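Local coordinates for Alpha/beta hydrolase fold protein (Ochrobactrum, PDB 4G9E) that hydrolyses the lactone ring of N-acyl homoserine lactones, bacterial quorum-sensing signals, and has the alpha/beta-hydrolase fold, at residues P128-E133 and G197-D202; I211-G216 and V230-L235; I107-I112 and R201-E206; A96-W101 and P116-L121. All coordinates share one frame; numbering follows the deposited sequence.

Interaction 1 of 4, residues P128-E133 and G197-D202; sequences PVAREE and GGNQRD
Arg201 NH1 forms salt bridges with two carboxylates from the loop 128-133, donating to Glu133 OE2 at 2.9 Å and to Glu132 OE2 at 3.1 Å. The Glu133 oxygen lies in the guanidinium plane, but the N-H comes from above the Glu133 carboxylate, whose plane is turned 81° from the guanidinium. Glu132 OE2 is met on its syn side, with NH1 out of the carboxylate plane and the oxygen tilted from the guanidinium plane. The Glu132 chain bends at chi2, which brings OE2 back to Arg201. A water links the same OE2 to Arg201 NH2. At another edge, Arg201 NE meets Asp202 OD1 in plane at 3.3 Å. Ala130 CB lies over one guanidinium face, 3.5 Å from Arg201 NH1. Glu133 also accepts from Ala130 N through OE1, which ties the loop to itself. Asn199 caps helix 200-206, its OD1 accepting from Asp202 N. A second water accepts from Gln200 N and donates to Val129 O. Gln200 CB packs 3.6 Å from Val129 O, while its amide end is hydrogen-bonded to His106 and Glu110. Three acidic side chains thus share one arginine. The arginine probably offsets the repulsion between neighbouring Glu132 and Glu133 and holds the loop against the helix start.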
loop_
_atom_site.group_PDB
_atom_site.type_symbol
_atom_site.label_atom_id
_atom_site.label_comp_id
_atom_site.label_asym_id
_atom_site.label_seq_id
_atom_site.Cartn_x
_atom_site.Cartn_y
_atom_site.Cartn_z
ATOM N N PRO A 128 -5.986 -6.688 8.022
ATOM C CA PRO A 128 -4.918 -7.414 8.714
ATOM C C PRO A 128 -5.447 -8.799 9.066
ATOM O O PRO A 128 -6.463 -8.911 9.750
ATOM C CB PRO A 128 -4.675 -6.561 9.966
ATOM C CG PRO A 128 -5.165 -5.184 9.590
ATOM C CD PRO A 128 -6.385 -5.471 8.749
ATOM N N VAL A 129 -4.800 -9.837 8.549
ATOM C CA VAL A 129 -5.255 -11.206 8.741
ATOM C C VAL A 129 -4.086 -12.104 9.070
ATOM O O VAL A 129 -3.001 -11.928 8.534
ATOM C CB VAL A 129 -5.951 -11.780 7.474
ATOM C CG1 VAL A 129 -7.337 -11.196 7.303
ATOM C CG2 VAL A 129 -5.103 -11.560 6.224
ATOM N N ALA A 130 -4.315 -13.055 9.967
ATOM C CA ALA A 130 -3.422 -14.188 10.115
ATOM C C ALA A 130 -3.650 -15.077 8.898
ATOM O O ALA A 130 -4.676 -14.964 8.225
ATOM C CB ALA A 130 -3.737 -14.941 11.388
ATOM N N ARG A 131 -2.713 -15.974 8.613
ATOM C CA ARG A 131 -2.822 -16.754 7.389
ATOM C C ARG A 131 -4.138 -17.532 7.303
ATOM O O ARG A 131 -4.697 -17.685 6.218
ATOM C CB ARG A 131 -1.624 -17.689 7.218
ATOM C CG ARG A 131 -1.576 -18.834 8.205
ATOM C CD ARG A 131 -0.376 -19.717 7.962
ATOM N NE ARG A 131 -0.549 -20.995 8.626
ATOM C CZ ARG A 131 0.240 -22.041 8.436
ATOM N NH1 ARG A 131 1.268 -21.950 7.610
ATOM N NH2 ARG A 131 -0.002 -23.174 9.074
ATOM N N GLU A 132 -4.646 -18.010 8.435
ATOM C CA GLU A 132 -5.872 -18.806 8.415
ATOM C C GLU A 132 -7.144 -17.966 8.232
ATOM O O GLU A 132 -8.237 -18.510 8.078
ATOM C CB GLU A 132 -5.988 -19.688 9.661
ATOM C CG GLU A 132 -6.288 -18.963 10.959
ATOM C CD GLU A 132 -5.062 -18.351 11.626
ATOM O OE1 GLU A 132 -3.935 -18.454 11.082
ATOM O OE2 GLU A 132 -5.243 -17.761 12.715
ATOM N N GLU A 133 -6.991 -16.643 8.229
ATOM C CA GLU A 133 -8.119 -15.720 8.164
ATOM C C GLU A 133 -8.291 -15.088 6.796
ATOM O O GLU A 133 -9.129 -14.213 6.625
ATOM C CB GLU A 133 -7.945 -14.610 9.201
ATOM C CG GLU A 133 -7.987 -15.106 10.624
ATOM C CD GLU A 133 -7.605 -14.047 11.635
ATOM O OE1 GLU A 133 -6.922 -13.062 11.273
ATOM O OE2 GLU A 133 -7.980 -14.213 12.813
ATOM N N GLY A 197 5.779 -14.574 6.642
ATOM C CA GLY A 197 6.119 -13.355 7.351
ATOM C C GLY A 197 5.419 -13.270 8.691
ATOM O O GLY A 197 4.756 -14.212 9.118
ATOM N N GLY A 198 5.562 -12.137 9.361
ATOM C CA GLY A 198 4.964 -11.956 10.670
ATOM C C GLY A 198 3.448 -11.980 10.609
ATOM O O GLY A 198 2.849 -11.434 9.685
ATOM N N ASN A 199 2.829 -12.603 11.607
ATOM C CA ASN A 199 1.374 -12.697 11.716
ATOM C C ASN A 199 0.795 -11.289 11.842
ATOM O O ASN A 199 1.030 -10.589 12.836
ATOM C CB ASN A 199 1.031 -13.559 12.936
ATOM C CG ASN A 199 -0.455 -13.718 13.155
ATOM O OD1 ASN A 199 -1.226 -12.771 13.014
ATOM N ND2 ASN A 199 -0.865 -14.926 13.520
ATOM N N GLN A 200 0.055 -10.861 10.824
ATOM C CA GLN A 200 -0.377 -9.468 10.740
ATOM C C GLN A 200 -1.461 -9.106 11.743
ATOM O O GLN A 200 -1.564 -7.959 12.176
ATOM C CB GLN A 200 -0.820 -9.141 9.318
ATOM C CG GLN A 200 0.359 -9.168 8.361
ATOM C CD GLN A 200 -0.048 -9.073 6.917
ATOM O OE1 GLN A 200 -1.150 -8.628 6.602
ATOM N NE2 GLN A 200 0.838 -9.500 6.023
ATOM N N ARG A 201 -2.281 -10.083 12.104
ATOM C CA ARG A 201 -3.277 -9.867 13.134
ATOM C C ARG A 201 -2.592 -9.492 14.441
ATOM O O ARG A 201 -2.954 -8.506 15.090
ATOM C CB ARG A 201 -4.134 -11.111 13.323
ATOM C CG ARG A 201 -5.136 -10.995 14.446
ATOM C CD ARG A 201 -5.727 -12.352 14.754
ATOM N NE ARG A 201 -4.676 -13.263 15.192
ATOM C CZ ARG A 201 -4.663 -14.566 14.941
ATOM N NH1 ARG A 201 -5.652 -15.120 14.253
ATOM N NH2 ARG A 201 -3.661 -15.316 15.378
ATOM N N ASP A 202 -1.586 -10.275 14.819
ATOM C CA ASP A 202 -0.883 -10.009 16.063
ATOM C C ASP A 202 -0.075 -8.716 15.986
ATOM O O ASP A 202 -0.028 -7.951 16.949
ATOM C CB ASP A 202 0.025 -11.176 16.445
ATOM C CG ASP A 202 -0.750 -12.457 16.721
ATOM O OD1 ASP A 202 -1.988 -12.398 16.877
ATOM O OD2 ASP A 202 -0.118 -13.526 16.784
HETATM O O HOH W 1 -0.408 -12.632 8.591
HETATM O O HOH W 2 -2.914 -17.642 14.254
#

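Interaction 2 of 4, residues I211-G216 and V230-L235; sequences IAVVNG and VKFGNL
Ile211 and Leu235 form a single backbone bridge where strand 211-216 begins, and the bond from Ile211 N to Asn234 O is nearly straight (3.0 Å, 172°). Leu235 CA also makes a C-H contact to Ile211 O at 3.5 Å. The side chains meet beside this bridge. Phe232 brings the far end of its ring to the strand. Phe232 CZ lies 3.5 Å from Val213 CG2, and Phe232 CE2 lies 3.8 Å from Ile211 CG2. Both methyls approach the ring obliquely. Phe232 and Ile211 run at about a right angle to each other. Val213 CG2 is anti to its carbonyl carbon (chi1 178° places CG1 anti to N), and it touches two partners, Phe232 and Leu235. Leu235 CD1 is 3.8 Å from Val213 CG2 and 3.5 Å from Ile211 O. Asn234 turns its amide elsewhere, with ND2 donating to Gln208 O. Val204 of helix 200-206 and Pro128 also pack on Phe232. Strand 211-216 lies between strands 120-124 and 241-243, in the parallel part of an alpha/beta-hydrolase sheet. The loop that follows helix 224-227 and leads on to strand 241-243 packs beside the start of this strand.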
loop_
_atom_site.group_PDB
_atom_site.type_symbol
_atom_site.label_atom_id
_atom_site.label_comp_id
_atom_site.label_asym_id
_atom_site.label_seq_id
_atom_site.Cartn_x
_atom_site.Cartn_y
_atom_site.Cartn_z
ATOM N N ILE A 211 -2.332 3.581 13.910
ATOM C CA ILE A 211 -2.724 2.941 12.666
ATOM C C ILE A 211 -4.098 3.461 12.271
ATOM O O ILE A 211 -5.051 3.372 13.044
ATOM C CB ILE A 211 -2.727 1.394 12.761
ATOM C CG1 ILE A 211 -1.306 0.888 13.035
ATOM C CG2 ILE A 211 -3.271 0.813 11.464
ATOM C CD1 ILE A 211 -1.200 -0.619 13.261
ATOM N N ALA A 212 -4.175 4.024 11.069
ATOM C CA ALA A 212 -5.424 4.521 10.516
ATOM C C ALA A 212 -5.935 3.540 9.487
ATOM O O ALA A 212 -5.157 2.955 8.725
ATOM C CB ALA A 212 -5.208 5.879 9.867
ATOM N N VAL A 213 -7.251 3.378 9.451
ATOM C CA VAL A 213 -7.887 2.443 8.538
ATOM C C VAL A 213 -8.967 3.210 7.782
ATOM O O VAL A 213 -9.892 3.748 8.395
ATOM C CB VAL A 213 -8.519 1.263 9.301
ATOM C CG1 VAL A 213 -9.215 0.308 8.340
ATOM C CG2 VAL A 213 -7.469 0.525 10.120
ATOM N N VAL A 214 -8.828 3.285 6.461
ATOM C CA VAL A 214 -9.753 4.047 5.618
ATOM C C VAL A 214 -10.076 3.212 4.384
ATOM O O VAL A 214 -9.166 2.783 3.666
ATOM C CB VAL A 214 -9.123 5.380 5.161
ATOM C CG1 VAL A 214 -10.061 6.124 4.222
ATOM C CG2 VAL A 214 -8.752 6.253 6.363
ATOM N N ASN A 215 -11.361 2.968 4.142
ATOM C CA ASN A 215 -11.786 2.145 3.009
ATOM C C ASN A 215 -12.980 2.732 2.295
ATOM O O ASN A 215 -13.767 3.472 2.884
ATOM C CB ASN A 215 -12.160 0.736 3.459
ATOM C CG ASN A 215 -10.948 -0.102 3.736
ATOM O OD1 ASN A 215 -10.279 -0.551 2.809
ATOM N ND2 ASN A 215 -10.634 -0.296 5.006
ATOM N N GLY A 216 -13.133 2.368 1.026
ATOM C CA GLY A 216 -14.355 2.663 0.300
ATOM C C GLY A 216 -15.485 1.734 0.711
ATOM O O GLY A 216 -15.282 0.532 0.894
ATOM N N VAL A 230 -11.272 -5.989 13.729
ATOM C CA VAL A 230 -9.860 -6.238 13.986
ATOM C C VAL A 230 -9.374 -5.406 15.170
ATOM O O VAL A 230 -9.710 -4.226 15.287
ATOM C CB VAL A 230 -9.004 -5.929 12.742
ATOM C CG1 VAL A 230 -7.517 -5.955 13.080
ATOM C CG2 VAL A 230 -9.330 -6.904 11.620
ATOM N N LYS A 231 -8.596 -6.031 16.050
ATOM C CA LYS A 231 -8.016 -5.327 17.186
ATOM C C LYS A 231 -6.735 -4.611 16.785
ATOM O O LYS A 231 -5.807 -5.225 16.255
ATOM C CB LYS A 231 -7.717 -6.284 18.341
ATOM C CG LYS A 231 -7.148 -5.572 19.562
ATOM C CD LYS A 231 -6.384 -6.511 20.478
ATOM C CE LYS A 231 -5.711 -5.734 21.601
ATOM N NZ LYS A 231 -4.824 -4.658 21.074
ATOM N N PHE A 232 -6.692 -3.306 17.035
ATOM C CA PHE A 232 -5.496 -2.507 16.797
ATOM C C PHE A 232 -4.986 -1.959 18.122
ATOM O O PHE A 232 -5.775 -1.560 18.980
ATOM C CB PHE A 232 -5.794 -1.333 15.861
ATOM C CG PHE A 232 -6.162 -1.739 14.466
ATOM C CD1 PHE A 232 -7.480 -1.997 14.126
ATOM C CD2 PHE A 232 -5.186 -1.851 13.487
ATOM C CE1 PHE A 232 -7.817 -2.372 12.840
ATOM C CE2 PHE A 232 -5.515 -2.218 12.200
ATOM C CZ PHE A 232 -6.835 -2.482 11.876
ATOM N N GLY A 233 -3.669 -1.911 18.283
ATOM C CA GLY A 233 -3.086 -1.350 19.491
ATOM C C GLY A 233 -3.445 0.114 19.697
ATOM O O GLY A 233 -3.673 0.550 20.820
ATOM N N ASN A 234 -3.497 0.869 18.609
ATOM C CA ASN A 234 -3.699 2.310 18.661
ATOM C C ASN A 234 -4.401 2.762 17.390
ATOM O O ASN A 234 -3.775 3.290 16.468
ATOM C CB ASN A 234 -2.344 2.992 18.807
ATOM C CG ASN A 234 -2.448 4.491 18.949
ATOM O OD1 ASN A 234 -3.535 5.049 19.109
ATOM N ND2 ASN A 234 -1.302 5.161 18.891
ATOM N N LEU A 235 -5.708 2.517 17.337
ATOM C CA LEU A 235 -6.507 2.810 16.156
ATOM C C LEU A 235 -6.807 4.304 16.086
ATOM O O LEU A 235 -7.432 4.875 16.986
ATOM C CB LEU A 235 -7.811 2.019 16.192
ATOM C CG LEU A 235 -8.746 2.175 14.997
ATOM C CD1 LEU A 235 -8.049 1.790 13.701
ATOM C CD2 LEU A 235 -10.004 1.346 15.212
#

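Interaction 3 of 4, residues I107-I112 and R201-E206; sequences IGIEMI and RDIVAE
Ile109 and Val204 mark the nearest backbone approach of helices 107-111 and 201-206, with CA atoms 7.1 Å apart. The axes of these short segments come within 10.0 Å and cross at 61°. No hydrogen bond joins the two segments, and the contact is mainly between branched apolar side chains. Ile109 points toward the other helix and uses both of its branches. Ile109 CG2 meets Ile203 CG2 at 3.7 Å. Ile109 CD1 reaches Val204 CG1 at 3.8 Å, and CG1 lies close to the same methyl. Ile109 CG2 is anti to the backbone N (chi1 -65° places CG1 beside that N and anti to the carbonyl carbon), which puts the two branches against successive residues of helix 201-206. Ile203 CG2 also touches Ile112 CD1 at 4.0 Å, and these two side chains slide past each other in opposite directions. In the conformer given, Ile203 CD1 lies against the Glu110 carboxylate, which is hydrogen-bonded to Gly198 N. An alanine in place of Ile109 would probably open a gap between the helices and leave Ile203 CG2 and Val204 CG1 without their closest partners here. Leu121 of strand 120-124 packs on Ile109 and Ile112. Met111 turns instead to strand 24-30 and helix 77-91. Pro128 packs on Val204, whose backbone is hydrogen-bonded to Gly233. Helix 103-111 is thus set between the central sheet and helix 200-206.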
loop_
_atom_site.group_PDB
_atom_site.type_symbol
_atom_site.label_atom_id
_atom_site.label_comp_id
_atom_site.label_asym_id
_atom_site.label_seq_id
_atom_site.Cartn_x
_atom_site.Cartn_y
_atom_site.Cartn_z
ATOM N N ILE A 107 2.367 -4.736 3.261
ATOM C CA ILE A 107 3.779 -4.389 3.300
ATOM C C ILE A 107 4.061 -3.414 4.447
ATOM O O ILE A 107 5.008 -3.591 5.217
ATOM C CB ILE A 107 4.243 -3.811 1.946
ATOM C CG1 ILE A 107 4.112 -4.879 0.850
ATOM C CG2 ILE A 107 5.662 -3.248 2.043
ATOM C CD1 ILE A 107 4.248 -4.339 -0.550
ATOM N N GLY A 108 3.220 -2.391 4.579
ATOM C CA GLY A 108 3.362 -1.440 5.669
ATOM C C GLY A 108 3.315 -2.090 7.042
ATOM O O GLY A 108 4.070 -1.732 7.945
ATOM N N ILE A 109 2.424 -3.065 7.204
ATOM C CA ILE A 109 2.348 -3.810 8.456
ATOM C C ILE A 109 3.671 -4.551 8.725
ATOM O O ILE A 109 4.189 -4.537 9.847
ATOM C CB ILE A 109 1.138 -4.778 8.462
ATOM C CG1 ILE A 109 -0.182 -3.997 8.418
ATOM C CG2 ILE A 109 1.194 -5.705 9.683
ATOM C CD1 ILE A 109 -1.394 -4.872 8.154
ATOM N N GLU A 110 4.223 -5.192 7.697
ATOM C CA GLU A 110 5.513 -5.854 7.849
ATOM C C GLU A 110 6.661 -4.849 8.057
ATOM O O GLU A 110 7.702 -5.211 8.595
ATOM C CB GLU A 110 5.787 -6.805 6.680
ATOM C CG GLU A 110 4.736 -7.909 6.494
ATOM C CD GLU A 110 4.670 -8.898 7.650
ATOM O OE1 GLU A 110 5.662 -9.035 8.393
ATOM O OE2 GLU A 110 3.608 -9.536 7.815
ATOM N N MET A 111 6.464 -3.590 7.670
ATOM C CA MET A 111 7.481 -2.574 7.917
ATOM C C MET A 111 7.535 -2.109 9.362
ATOM O O MET A 111 8.526 -1.523 9.776
ATOM C CB MET A 111 7.310 -1.356 7.009
ATOM C CG MET A 111 7.715 -1.589 5.581
ATOM S SD MET A 111 7.549 -0.109 4.563
ATOM C CE MET A 111 8.897 0.900 5.158
ATOM N N ILE A 112 6.483 -2.350 10.135
ATOM C CA ILE A 112 6.462 -1.852 11.505
ATOM C C ILE A 112 7.697 -2.328 12.271
ATOM O O ILE A 112 8.341 -1.549 12.970
ATOM C CB ILE A 112 5.150 -2.219 12.228
ATOM C CG1 ILE A 112 3.966 -1.483 11.583
ATOM C CG2 ILE A 112 5.238 -1.904 13.720
ATOM C CD1 ILE A 112 2.619 -1.932 12.085
ATOM N N ARG A 201 -2.281 -10.083 12.104
ATOM C CA ARG A 201 -3.277 -9.867 13.134
ATOM C C ARG A 201 -2.592 -9.492 14.441
ATOM O O ARG A 201 -2.954 -8.506 15.090
ATOM C CB ARG A 201 -4.134 -11.111 13.323
ATOM C CG ARG A 201 -5.136 -10.995 14.446
ATOM C CD ARG A 201 -5.727 -12.352 14.754
ATOM N NE ARG A 201 -4.676 -13.263 15.192
ATOM C CZ ARG A 201 -4.663 -14.566 14.941
ATOM N NH1 ARG A 201 -5.652 -15.120 14.253
ATOM N NH2 ARG A 201 -3.661 -15.316 15.378
ATOM N N ASP A 202 -1.586 -10.275 14.819
ATOM C CA ASP A 202 -0.883 -10.009 16.063
ATOM C C ASP A 202 -0.075 -8.716 15.986
ATOM O O ASP A 202 -0.028 -7.951 16.949
ATOM C CB ASP A 202 0.025 -11.176 16.445
ATOM C CG ASP A 202 -0.750 -12.457 16.721
ATOM O OD1 ASP A 202 -1.988 -12.398 16.877
ATOM O OD2 ASP A 202 -0.118 -13.526 16.784
ATOM N N ILE A 203 0.551 -8.457 14.841
ATOM C CA ILE A 203 1.347 -7.247 14.703
ATOM C C ILE A 203 0.499 -5.998 14.930
ATOM O O ILE A 203 0.898 -5.117 15.691
ATOM C CB ILE A 203 2.037 -7.161 13.337
ATOM C CG1 ILE A 203 3.169 -8.180 13.265
ATOM C CG2 ILE A 203 2.592 -5.769 13.097
ATOM C CD1 ILE A 203 3.662 -8.444 11.861
ATOM N N VAL A 204 -0.667 -5.909 14.294
ATOM C CA VAL A 204 -1.448 -4.684 14.444
ATOM C C VAL A 204 -2.077 -4.568 15.831
ATOM O O VAL A 204 -2.259 -3.459 16.328
ATOM C CB VAL A 204 -2.494 -4.459 13.321
ATOM C CG1 VAL A 204 -1.825 -4.429 11.953
ATOM C CG2 VAL A 204 -3.645 -5.460 13.389
ATOM N N ALA A 205 -2.375 -5.702 16.462
ATOM C CA ALA A 205 -2.939 -5.702 17.809
ATOM C C ALA A 205 -1.947 -5.152 18.823
ATOM O O ALA A 205 -2.332 -4.490 19.789
ATOM C CB ALA A 205 -3.381 -7.110 18.210
ATOM N N GLU A 206 -0.667 -5.430 18.593
ATOM C CA GLU A 206 0.379 -5.131 19.561
ATOM C C GLU A 206 1.155 -3.851 19.242
ATOM O O GLU A 206 1.873 -3.327 20.092
ATOM C CB GLU A 206 1.304 -6.346 19.681
ATOM C CG GLU A 206 0.560 -7.569 20.218
ATOM C CD GLU A 206 1.275 -8.895 19.992
ATOM O OE1 GLU A 206 2.478 -8.909 19.653
ATOM O OE2 GLU A 206 0.615 -9.943 20.159
#

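Interaction 4 of 4, residues A96-W101 and P116-L121; sequences AVVFGW and PEMRGL
Val98 packs against Met118 and Leu121 with a different methyl for each. Val98 CG2 meets Met118 CG at 3.7 Å and Met118 SD at 3.8 Å, the two side chains crossing at about a right angle. Val98 CG1 lies 3.8 Å from Leu121 CD1. The methionine CG is anti to the backbone N (chi1 -160°), and the chain bends at chi3, with Met118 CE 4.1 Å from Val98 CG2. An alanine at Met118 would probably open a gap beside Val98 CG2 and also cost the packing of the methionine methyl on Met111. The backbones form a parallel pair, with Val98 N donating to Gly120 O at 2.9 Å. They belong to a beta-alpha-beta crossover in which helix 103-111 links strands 97-101 and 120-124. Gly100, near the end of the first strand, is part of a GxSxG sequence consistent with the nucleophile elbow of alpha/beta hydrolases. Val97 faces the other side of the sheet. Val97 CG2 touches Arg119 CB at 4.1 Å, again at about a right angle, and helix 255-270 packs on the valine. Arg119 N donates to Ala96 O at 3.1 Å. The guanidinium of Arg119 forms a salt bridge with Asp95.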
loop_
_atom_site.group_PDB
_atom_site.type_symbol
_atom_site.label_atom_id
_atom_site.label_comp_id
_atom_site.label_asym_id
_atom_site.label_seq_id
_atom_site.Cartn_x
_atom_site.Cartn_y
_atom_site.Cartn_z
ATOM N N ALA A 96 9.182 8.566 8.244
ATOM C CA ALA A 96 8.019 8.784 7.401
ATOM C C ALA A 96 6.754 8.287 8.076
ATOM O O ALA A 96 6.766 7.327 8.856
ATOM C CB ALA A 96 8.195 8.090 6.070
ATOM N N VAL A 97 5.651 8.949 7.751
ATOM C CA VAL A 97 4.336 8.328 7.855
ATOM C C VAL A 97 4.206 7.414 6.640
ATOM O O VAL A 97 4.690 7.755 5.561
ATOM C CB VAL A 97 3.213 9.400 7.843
ATOM C CG1 VAL A 97 1.827 8.756 7.860
ATOM C CG2 VAL A 97 3.385 10.356 9.023
ATOM N N VAL A 98 3.592 6.246 6.818
ATOM C CA VAL A 98 3.420 5.309 5.708
ATOM C C VAL A 98 1.945 5.150 5.384
ATOM O O VAL A 98 1.128 4.944 6.281
ATOM C CB VAL A 98 4.073 3.938 6.011
ATOM C CG1 VAL A 98 3.809 2.947 4.870
ATOM C CG2 VAL A 98 5.567 4.132 6.243
ATOM N N PHE A 99 1.617 5.274 4.101
ATOM C CA PHE A 99 0.307 4.912 3.592
ATOM C C PHE A 99 0.483 3.689 2.703
ATOM O O PHE A 99 1.256 3.726 1.749
ATOM C CB PHE A 99 -0.320 6.046 2.768
ATOM C CG PHE A 99 -1.528 5.600 2.006
ATOM C CD1 PHE A 99 -2.713 5.357 2.672
ATOM C CD2 PHE A 99 -1.456 5.323 0.644
ATOM C CE1 PHE A 99 -3.826 4.891 1.991
ATOM C CE2 PHE A 99 -2.567 4.859 -0.044
ATOM C CZ PHE A 99 -3.750 4.642 0.631
ATOM N N GLY A 100 -0.244 2.617 3.000
ATOM C CA GLY A 100 -0.166 1.420 2.184
ATOM C C GLY A 100 -1.512 1.073 1.591
ATOM O O GLY A 100 -2.502 0.936 2.315
ATOM N N TRP A 101 -1.528 0.920 0.272
ATOM C CA TRP A 101 -2.729 0.558 -0.463
ATOM C C TRP A 101 -2.724 -0.939 -0.760
ATOM O O TRP A 101 -1.937 -1.411 -1.585
ATOM C CB TRP A 101 -2.805 1.346 -1.771
ATOM C CG TRP A 101 -3.964 0.953 -2.624
ATOM C CD1 TRP A 101 -5.223 0.632 -2.198
ATOM C CD2 TRP A 101 -3.966 0.813 -4.046
ATOM N NE1 TRP A 101 -6.007 0.293 -3.283
ATOM C CE2 TRP A 101 -5.261 0.407 -4.426
ATOM C CE3 TRP A 101 -3.005 1.019 -5.035
ATOM C CZ2 TRP A 101 -5.614 0.190 -5.757
ATOM C CZ3 TRP A 101 -3.356 0.799 -6.356
ATOM C CH2 TRP A 101 -4.645 0.383 -6.704
ATOM N N PRO A 116 11.471 1.394 12.621
ATOM C CA PRO A 116 11.002 1.646 13.986
ATOM C C PRO A 116 10.580 3.083 14.270
ATOM O O PRO A 116 9.840 3.302 15.223
ATOM C CB PRO A 116 12.219 1.261 14.846
ATOM C CG PRO A 116 13.386 1.440 13.939
ATOM C CD PRO A 116 12.885 0.974 12.605
ATOM N N GLU A 117 11.027 4.028 13.472
ATOM C CA GLU A 117 10.662 5.436 13.707
ATOM C C GLU A 117 9.465 5.895 12.849
ATOM O O GLU A 117 9.138 7.092 12.822
ATOM C CB GLU A 117 11.868 6.346 13.532
ATOM C CG GLU A 117 12.925 6.186 14.626
ATOM C CD GLU A 117 12.513 6.809 16.016
ATOM O OE1 GLU A 117 11.397 7.399 16.174
ATOM O OE2 GLU A 117 13.329 6.691 16.974
ATOM N N MET A 118 8.802 4.927 12.206
ATOM C CA MET A 118 7.572 5.210 11.474
ATOM C C MET A 118 6.642 6.029 12.357
ATOM O O MET A 118 6.375 5.650 13.496
ATOM C CB MET A 118 6.887 3.897 11.099
ATOM C CG MET A 118 5.890 4.039 9.962
ATOM S SD MET A 118 4.896 2.569 9.644
ATOM C CE MET A 118 6.153 1.382 9.164
ATOM N N ARG A 119 6.115 7.128 11.832
ATOM C CA ARG A 119 5.298 7.989 12.676
ATOM C C ARG A 119 3.827 7.612 12.693
ATOM O O ARG A 119 3.085 8.031 13.572
ATOM C CB ARG A 119 5.520 9.460 12.349
ATOM C CG ARG A 119 6.801 9.939 13.028
ATOM C CD ARG A 119 7.006 11.423 12.997
ATOM N NE ARG A 119 7.584 11.847 11.733
ATOM C CZ ARG A 119 7.895 13.107 11.455
ATOM N NH1 ARG A 119 7.691 14.054 12.363
ATOM N NH2 ARG A 119 8.415 13.419 10.277
ATOM N N GLY A 120 3.413 6.802 11.726
ATOM C CA GLY A 120 2.056 6.302 11.670
ATOM C C GLY A 120 1.925 5.447 10.429
ATOM O O GLY A 120 2.739 5.571 9.514
ATOM N N LEU A 121 0.900 4.601 10.400
ATOM C CA LEU A 121 0.603 3.765 9.241
ATOM C C LEU A 121 -0.873 3.884 8.923
ATOM O O LEU A 121 -1.701 3.639 9.802
ATOM C CB LEU A 121 0.924 2.304 9.562
ATOM C CG LEU A 121 0.488 1.263 8.528
ATOM C CD1 LEU A 121 1.242 1.451 7.233
ATOM C CD2 LEU A 121 0.725 -0.142 9.074
#

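Overall arrangement
Along the chain, interaction 4 closes before interactions 1 and 2 open, while interactions 3 and 4 alternate their segments. Interactions 1 and 3 share helix 200-206 and have centres 8 Å apart. Interaction 2 follows on the next strand, 211-216, with its centre 11 Å from that of interaction 3. Interactions 2 and 4 reach neighbouring strands of one sheet, and Ala212 N lies 2.8 Å from Leu121 O between them. Interactions 1 and 4 do not touch, their centres being 19 Å apart. Helix 103-111 connects the two strands of interaction 4 and supplies one side of interaction 3. Together the contacts lead from the central sheet, across two helices, to a loop near the bound N-butanoyl-L-homoserine.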